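Local coordinates for protein IG hypothetical 16092 (Bacillus cereus ATCC 14579, PDB 1YQH) that is of unknown function but belongs to the UPF0045 (DUF77) family and may bind thiamine or a similar small ligand, as related thiamine-binding proteins do, at residues 24-29 and 71-76; 67-70 and 75-78; 52-57 and 80-85. All blocks are in the same frame, centred on the assembly; numbering follows the deposited sequence.

Contact 1: 24-29 and 71-76; sequences YSVVDK and AGAEEV
Val26 lays its CG1 branch over two alanine methyls, reaching CB of Ala73 at 4.1 Å and CB of Ala71 at 4.4 Å. With CG1 anti to the backbone N (chi1 175°), this branch faces the turn that follows helix 54-70. Ala71 CB also rests 4.2 Å from Val26 CA, so the small methyl sits low against the backbone of helix 23-36. One turn further along, Lys29 covers the same methyl with the base of its own chain, Lys29 CG lying 3.8 Å from Ala71 CB. Bends at chi2 and chi3 then carry the lysine chain away, and its NZ makes a salt bridge with Glu32. Between the two alanines, Gly72 takes a positive phi (118°) in a Schellman motif that ends helix 54-70 and turns the chain toward strand 75-84. Pro16 backs both Val26 and Ala73, linking the cluster to strand 8-17; just beyond, Glu74 and Glu75 both face Gln17 of that strand in a classic beta bulge. A helix flank packed on the C-terminal turn of its neighbour in this way belongs to the two-helix layer of a ferredoxin-like beta-alpha-beta-beta-alpha-beta fold.

Contact 2: 67-70 and 75-78; sequences ACVD and EVIT
Apolar packing carries this contact, and a single methyl does most of the work. Val76 CG2 meets CB of Cys68 at 3.6 Å and CG2 of Val69 at 4.0 Å, so one branch of the strand residue touches two successive residues in the last turn of helix 54-70. Val76 has CG1 anti to its own backbone N (chi1 -177°), which turns CG2 to the helix side. The cysteine touches through its CB, and its sulfur runs on past the valine: SG lies 4.5 Å from Val76 CG2, and the same side chain also packs on Val14 of strand 8-17 and on Val26 and Ala30 of helix 23-36. Val69 comes from the flank of the helix, and its branches cross those of Val76 obliquely. The alpha carbons are 7.3 Å apart for Cys68 and Val76, and 6.7 Å for Val69 and Glu75.

Polar bonds frame the packing from outside. Along the strand, Glu75 and Ile77 are hydrogen-bonded through their backbones to Gln17 and Val15 of strand 8-17. Thr78 OG1, on the helix side, is hydrogen-bonded to Gln65 OE1, a second tie between strand 75-84 and helix 54-70. On the other edge of the strand, Val76, Ile77 and Thr78 pair in an antiparallel ladder with a strand of the second subunit, whose Tyr84 also packs on Val69.

Only four residues, 71-74, separate the helix from the strand, and this short turn brings Val76 back against the last helical turn. This is the closing half of a beta-alpha-beta crossover, strand 48-52 to helix 54-70 to strand 75-84, with strand 8-17 lying between its two strands, as in the ferredoxin-like fold.

Contact 3: 52-57 and 80-85; sequences GELDVL and IKIHYR
The 2.9 Å bond from Leu57 N to Glu53 O closes the first turn of helix 54-70, whose first residue, Leu54, packs against Ile82 and Tyr84 of strand 75-84. Leu54 holds CG anti to its backbone N (chi1 179°), and the side chain reaches out from the helix toward the strand, where its two methyls part. CD1 goes to the aliphatic partner, meeting CD1 of Ile82 at 4.2 Å. CD2 goes to the ring, 4.1 Å from CE1 of Tyr84, and comes to it obliquely. Both strand side chains cross the leucine at about a right angle; Ile82 is met methyl to methyl, Tyr84 through a ring carbon.

Ile82 reaches the helix with the far end of its CG1 branch, kept extended by chi2 at 170°. Tyr84, two residues on, starts from a CB that does not aim at the helix, yet its ring swings close enough for CE1 to find the leucine. With 8.5 Å between the alpha carbons of Leu54 and Tyr84, the side chains do all the bridging.

The second subunit borders the same apolar patch: its Gln65 packs on both Leu54 and Tyr84. On that subunit too, Glu75 OE1 is hydrogen-bonded to His83 NE2 and forms a salt bridge with Arg85 NH2, while residues 80-84 pair in an antiparallel ladder with one of its strands.

Between these two segments, then, helix and strand meet by methyl and ring packing alone, which probably sets their spacing; the polar groups of residues 80-85 find partners in strand 8-17, in other subunits and, for His83 and Arg85, also in the same chain at Lys95 and Glu94, consistent with a strand whose outer edge is built for assembly.

How the contacts relate
Contacts 1 and 2 are neighbours, their centres about 6 Å apart, sharing Glu75 and Val76 and joined by a probable hydrogen bond from Ala73 N to Cys68 O (3.0 Å). Contact 3 lies about 23 Å from contact 1 and about 20 Å from contact 2 (between centres), at the far end of strand 75-84, the element common to all three. Helix 54-70 serves contact 3 with its first turn and contact 2 with its last, so helix and strand are packed together at both ends. Along the chain, 24-29 comes first, then 52-57, 67-70, 71-78 and 80-85. Strand 75-84 also continues the sheet into the second subunit, joining these cores across that interface of the four-chain assembly.

Contact 1: 24-29 and 71-76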
# COMPACT_ATOMS: atom_id res chain seq x y z
N TYR A 24 -16.09 8.48 -8.96
CA TYR A 24 -15.60 9.85 -8.73
C TYR A 24 -16.54 10.66 -7.83
O TYR A 24 -16.07 11.51 -7.07
CB TYR A 24 -15.37 10.62 -10.04
CG TYR A 24 -14.19 10.16 -10.89
CD1 TYR A 24 -14.16 10.42 -12.26
CD2 TYR A 24 -13.10 9.47 -10.34
CE1 TYR A 24 -13.09 10.02 -13.07
CE2 TYR A 24 -12.02 9.05 -11.14
CZ TYR A 24 -12.03 9.34 -12.50
OH TYR A 24 -10.97 8.94 -13.30
N SER A 25 -17.85 10.40 -7.92
CA SER A 25 -18.82 11.10 -7.08
C SER A 25 -18.63 10.77 -5.59
O SER A 25 -18.75 11.64 -4.73
CB SER A 25 -20.25 10.78 -7.52
OG SER A 25 -20.43 11.10 -8.89
N VAL A 26 -18.32 9.51 -5.33
CA VAL A 26 -18.13 9.00 -3.98
C VAL A 26 -16.78 9.50 -3.45
O VAL A 26 -16.70 10.02 -2.34
CB VAL A 26 -18.18 7.46 -3.99
CG1 VAL A 26 -17.86 6.91 -2.61
CG2 VAL A 26 -19.56 7.00 -4.47
N VAL A 27 -15.74 9.38 -4.27
CA VAL A 27 -14.42 9.86 -3.88
C VAL A 27 -14.41 11.37 -3.57
O VAL A 27 -13.70 11.82 -2.66
CB VAL A 27 -13.31 9.45 -4.91
CG1 VAL A 27 -11.95 10.06 -4.52
CG2 VAL A 27 -13.19 7.92 -5.00
N ASP A 28 -15.21 12.14 -4.29
CA ASP A 28 -15.27 13.58 -4.06
C ASP A 28 -15.73 13.95 -2.64
O ASP A 28 -15.35 14.99 -2.11
CB ASP A 28 -16.18 14.23 -5.10
CG ASP A 28 -16.10 15.72 -5.08
OD1 ASP A 28 -15.02 16.27 -5.38
OD2 ASP A 28 -17.13 16.35 -4.77
N LYS A 29 -16.53 13.08 -2.02
CA LYS A 29 -16.97 13.30 -0.65
C LYS A 29 -15.86 12.96 0.35
O LYS A 29 -15.75 13.59 1.41
CB LYS A 29 -18.24 12.49 -0.36
CG LYS A 29 -19.45 12.89 -1.24
CD LYS A 29 -19.79 14.38 -1.18
CE LYS A 29 -20.44 14.79 0.12
NZ LYS A 29 -20.88 16.23 0.10
N ALA A 71 -22.00 8.51 1.12
CA ALA A 71 -22.26 8.90 -0.26
C ALA A 71 -22.86 7.76 -1.10
O ALA A 71 -23.21 7.96 -2.27
CB ALA A 71 -20.98 9.43 -0.91
N GLY A 72 -22.99 6.58 -0.50
CA GLY A 72 -23.59 5.44 -1.20
C GLY A 72 -22.70 4.22 -1.42
O GLY A 72 -23.15 3.22 -2.00
N ALA A 73 -21.45 4.27 -0.98
CA ALA A 73 -20.60 3.08 -1.11
C ALA A 73 -21.05 1.99 -0.14
O ALA A 73 -21.34 2.27 1.03
CB ALA A 73 -19.11 3.43 -0.87
N GLU A 74 -21.13 0.76 -0.65
CA GLU A 74 -21.42 -0.39 0.19
C GLU A 74 -20.17 -0.85 0.93
O GLU A 74 -20.25 -1.38 2.04
CB GLU A 74 -22.02 -1.51 -0.67
CG GLU A 74 -23.53 -1.32 -0.99
CD GLU A 74 -23.85 -0.20 -2.01
OE1 GLU A 74 -24.83 0.56 -1.81
OE2 GLU A 74 -23.14 -0.09 -3.03
N GLU A 75 -19.00 -0.63 0.32
CA GLU A 75 -17.74 -0.96 0.97
C GLU A 75 -16.62 -0.11 0.42
O GLU A 75 -16.76 0.50 -0.64
CB GLU A 75 -17.40 -2.46 0.85
CG GLU A 75 -17.20 -2.95 -0.59
CD GLU A 75 -16.93 -4.45 -0.69
OE1 GLU A 75 -17.21 -5.20 0.27
OE2 GLU A 75 -16.46 -4.89 -1.77
N VAL A 76 -15.50 -0.06 1.14
CA VAL A 76 -14.38 0.76 0.73
C VAL A 76 -13.11 0.01 1.05
O VAL A 76 -13.00 -0.59 2.11
CB VAL A 76 -14.33 2.10 1.53
CG1 VAL A 76 -13.19 2.99 1.03
CG2 VAL A 76 -15.67 2.84 1.48

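Contact 2: 67-70 and 75-78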
# COMPACT_ATOMS: atom_id res chain seq x y z
N ALA A 67 -17.24 8.93 4.78
CA ALA A 67 -17.91 9.80 3.79
C ALA A 67 -18.28 9.03 2.52
O ALA A 67 -19.33 9.27 1.92
CB ALA A 67 -17.06 11.02 3.46
N CYS A 68 -17.42 8.09 2.13
CA CYS A 68 -17.69 7.26 0.96
C CYS A 68 -18.97 6.44 1.16
O CYS A 68 -19.85 6.40 0.29
CB CYS A 68 -16.52 6.30 0.69
SG CYS A 68 -15.00 7.06 0.12
N VAL A 69 -19.08 5.80 2.32
CA VAL A 69 -20.26 5.02 2.69
C VAL A 69 -21.51 5.90 2.76
O VAL A 69 -22.58 5.54 2.24
CB VAL A 69 -20.02 4.26 4.02
CG1 VAL A 69 -21.30 3.55 4.50
CG2 VAL A 69 -18.87 3.25 3.83
N ASP A 70 -21.37 7.07 3.38
CA ASP A 70 -22.50 8.02 3.46
C ASP A 70 -22.95 8.47 2.05
O ASP A 70 -24.14 8.76 1.83
CB ASP A 70 -22.12 9.24 4.29
CG ASP A 70 -21.89 8.92 5.76
OD1 ASP A 70 -22.36 7.87 6.25
OD2 ASP A 70 -21.23 9.74 6.44
N GLU A 75 -19.00 -0.63 0.32
CA GLU A 75 -17.74 -0.96 0.97
C GLU A 75 -16.62 -0.11 0.42
O GLU A 75 -16.76 0.50 -0.64
CB GLU A 75 -17.40 -2.46 0.85
CG GLU A 75 -17.20 -2.95 -0.59
CD GLU A 75 -16.93 -4.45 -0.69
OE1 GLU A 75 -17.21 -5.20 0.27
OE2 GLU A 75 -16.46 -4.89 -1.77
N VAL A 76 -15.50 -0.06 1.14
CA VAL A 76 -14.38 0.76 0.73
C VAL A 76 -13.11 0.01 1.05
O VAL A 76 -13.00 -0.59 2.11
CB VAL A 76 -14.33 2.10 1.53
CG1 VAL A 76 -13.19 2.99 1.03
CG2 VAL A 76 -15.67 2.84 1.48
N ILE A 77 -12.15 0.05 0.12
CA ILE A 77 -10.81 -0.43 0.42
C ILE A 77 -9.95 0.81 0.62
O ILE A 77 -9.80 1.65 -0.29
CB ILE A 77 -10.22 -1.30 -0.72
CG1 ILE A 77 -11.15 -2.47 -1.08
CG2 ILE A 77 -8.79 -1.78 -0.38
CD1 ILE A 77 -11.40 -3.48 0.07
N THR A 78 -9.40 0.95 1.83
CA THR A 78 -8.67 2.15 2.20
C THR A 78 -7.20 1.80 2.40
O THR A 78 -6.89 0.86 3.12
CB THR A 78 -9.30 2.78 3.48
OG1 THR A 78 -10.68 3.09 3.24
CG2 THR A 78 -8.56 4.07 3.91

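Contact 3: 52-57 and 80-85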
# COMPACT_ATOMS: atom_id res chain seq x y z
N GLY A 52 0.68 16.49 9.44
CA GLY A 52 0.15 16.97 10.71
C GLY A 52 0.25 15.94 11.81
O GLY A 52 1.09 15.05 11.78
N GLU A 53 -0.61 16.10 12.81
CA GLU A 53 -0.59 15.24 13.99
C GLU A 53 -1.15 13.85 13.67
O GLU A 53 -2.19 13.72 13.03
CB GLU A 53 -1.43 15.90 15.08
CG GLU A 53 -1.52 15.12 16.36
CD GLU A 53 -2.64 15.60 17.26
OE1 GLU A 53 -2.92 16.83 17.28
OE2 GLU A 53 -3.23 14.75 17.96
N LEU A 54 -0.45 12.81 14.13
CA LEU A 54 -0.85 11.43 13.82
C LEU A 54 -2.34 11.15 14.03
O LEU A 54 -3.00 10.69 13.12
CB LEU A 54 -0.01 10.43 14.62
CG LEU A 54 -0.33 8.93 14.40
CD1 LEU A 54 -0.13 8.48 12.94
CD2 LEU A 54 0.49 8.09 15.36
N ASP A 55 -2.86 11.39 15.24
CA ASP A 55 -4.25 11.06 15.53
C ASP A 55 -5.24 11.91 14.72
O ASP A 55 -6.28 11.41 14.30
CB ASP A 55 -4.56 11.21 17.03
CG ASP A 55 -3.87 10.15 17.89
OD1 ASP A 55 -3.43 9.13 17.36
OD2 ASP A 55 -3.78 10.35 19.11
N VAL A 56 -4.90 13.18 14.49
CA VAL A 56 -5.72 14.06 13.67
C VAL A 56 -5.81 13.51 12.25
O VAL A 56 -6.90 13.41 11.69
CB VAL A 56 -5.20 15.52 13.65
CG1 VAL A 56 -5.98 16.40 12.65
CG2 VAL A 56 -5.29 16.11 15.06
N LEU A 57 -4.67 13.13 11.69
CA LEU A 57 -4.63 12.57 10.34
C LEU A 57 -5.38 11.23 10.22
O LEU A 57 -6.14 11.04 9.28
CB LEU A 57 -3.19 12.44 9.85
CG LEU A 57 -2.60 13.65 9.10
CD1 LEU A 57 -2.92 14.99 9.72
CD2 LEU A 57 -1.08 13.48 8.91
N ILE A 80 -3.28 3.26 3.42
CA ILE A 80 -2.62 4.31 4.18
C ILE A 80 -1.13 4.00 4.20
O ILE A 80 -0.74 2.83 4.32
CB ILE A 80 -3.13 4.38 5.66
CG1 ILE A 80 -4.65 4.55 5.72
CG2 ILE A 80 -2.43 5.52 6.42
CD1 ILE A 80 -5.29 4.31 7.10
N LYS A 81 -0.31 5.04 4.04
CA LYS A 81 1.12 4.90 4.30
C LYS A 81 1.54 6.03 5.24
O LYS A 81 1.19 7.19 5.01
CB LYS A 81 1.91 4.98 3.00
CG LYS A 81 3.29 4.34 3.11
CD LYS A 81 3.95 4.20 1.73
CE LYS A 81 3.47 2.97 0.95
NZ LYS A 81 4.01 1.67 1.45
N ILE A 82 2.26 5.68 6.30
CA ILE A 82 2.65 6.66 7.30
C ILE A 82 4.16 6.70 7.39
O ILE A 82 4.80 5.66 7.51
CB ILE A 82 2.09 6.33 8.72
CG1 ILE A 82 0.58 6.08 8.68
CG2 ILE A 82 2.43 7.45 9.74
CD1 ILE A 82 0.00 5.52 9.98
N HIS A 83 4.73 7.92 7.38
CA HIS A 83 6.14 8.12 7.72
C HIS A 83 6.18 8.64 9.14
O HIS A 83 5.78 9.78 9.42
CB HIS A 83 6.82 9.11 6.76
CG HIS A 83 8.32 9.10 6.86
ND1 HIS A 83 9.14 9.42 5.80
CD2 HIS A 83 9.13 8.79 7.90
CE1 HIS A 83 10.40 9.32 6.19
NE2 HIS A 83 10.43 8.94 7.45
N TYR A 84 6.63 7.78 10.05
CA TYR A 84 6.58 8.04 11.48
C TYR A 84 8.00 8.25 11.99
O TYR A 84 8.84 7.35 11.90
CB TYR A 84 5.91 6.83 12.15
CG TYR A 84 5.66 6.97 13.63
CD1 TYR A 84 4.80 7.97 14.12
CD2 TYR A 84 6.24 6.09 14.54
CE1 TYR A 84 4.56 8.10 15.48
CE2 TYR A 84 6.00 6.22 15.91
CZ TYR A 84 5.16 7.22 16.37
OH TYR A 84 4.90 7.35 17.72
N ARG A 85 8.28 9.44 12.51
CA ARG A 85 9.59 9.77 13.07
C ARG A 85 9.32 10.68 14.26
O ARG A 85 9.51 11.90 14.17
CB ARG A 85 10.46 10.48 12.03
CG ARG A 85 11.90 10.75 12.47
CD ARG A 85 12.54 11.78 11.56
NE ARG A 85 12.79 11.26 10.21
CZ ARG A 85 12.79 11.99 9.10
NH1 ARG A 85 12.53 13.29 9.14
NH2 ARG A 85 13.06 11.41 7.94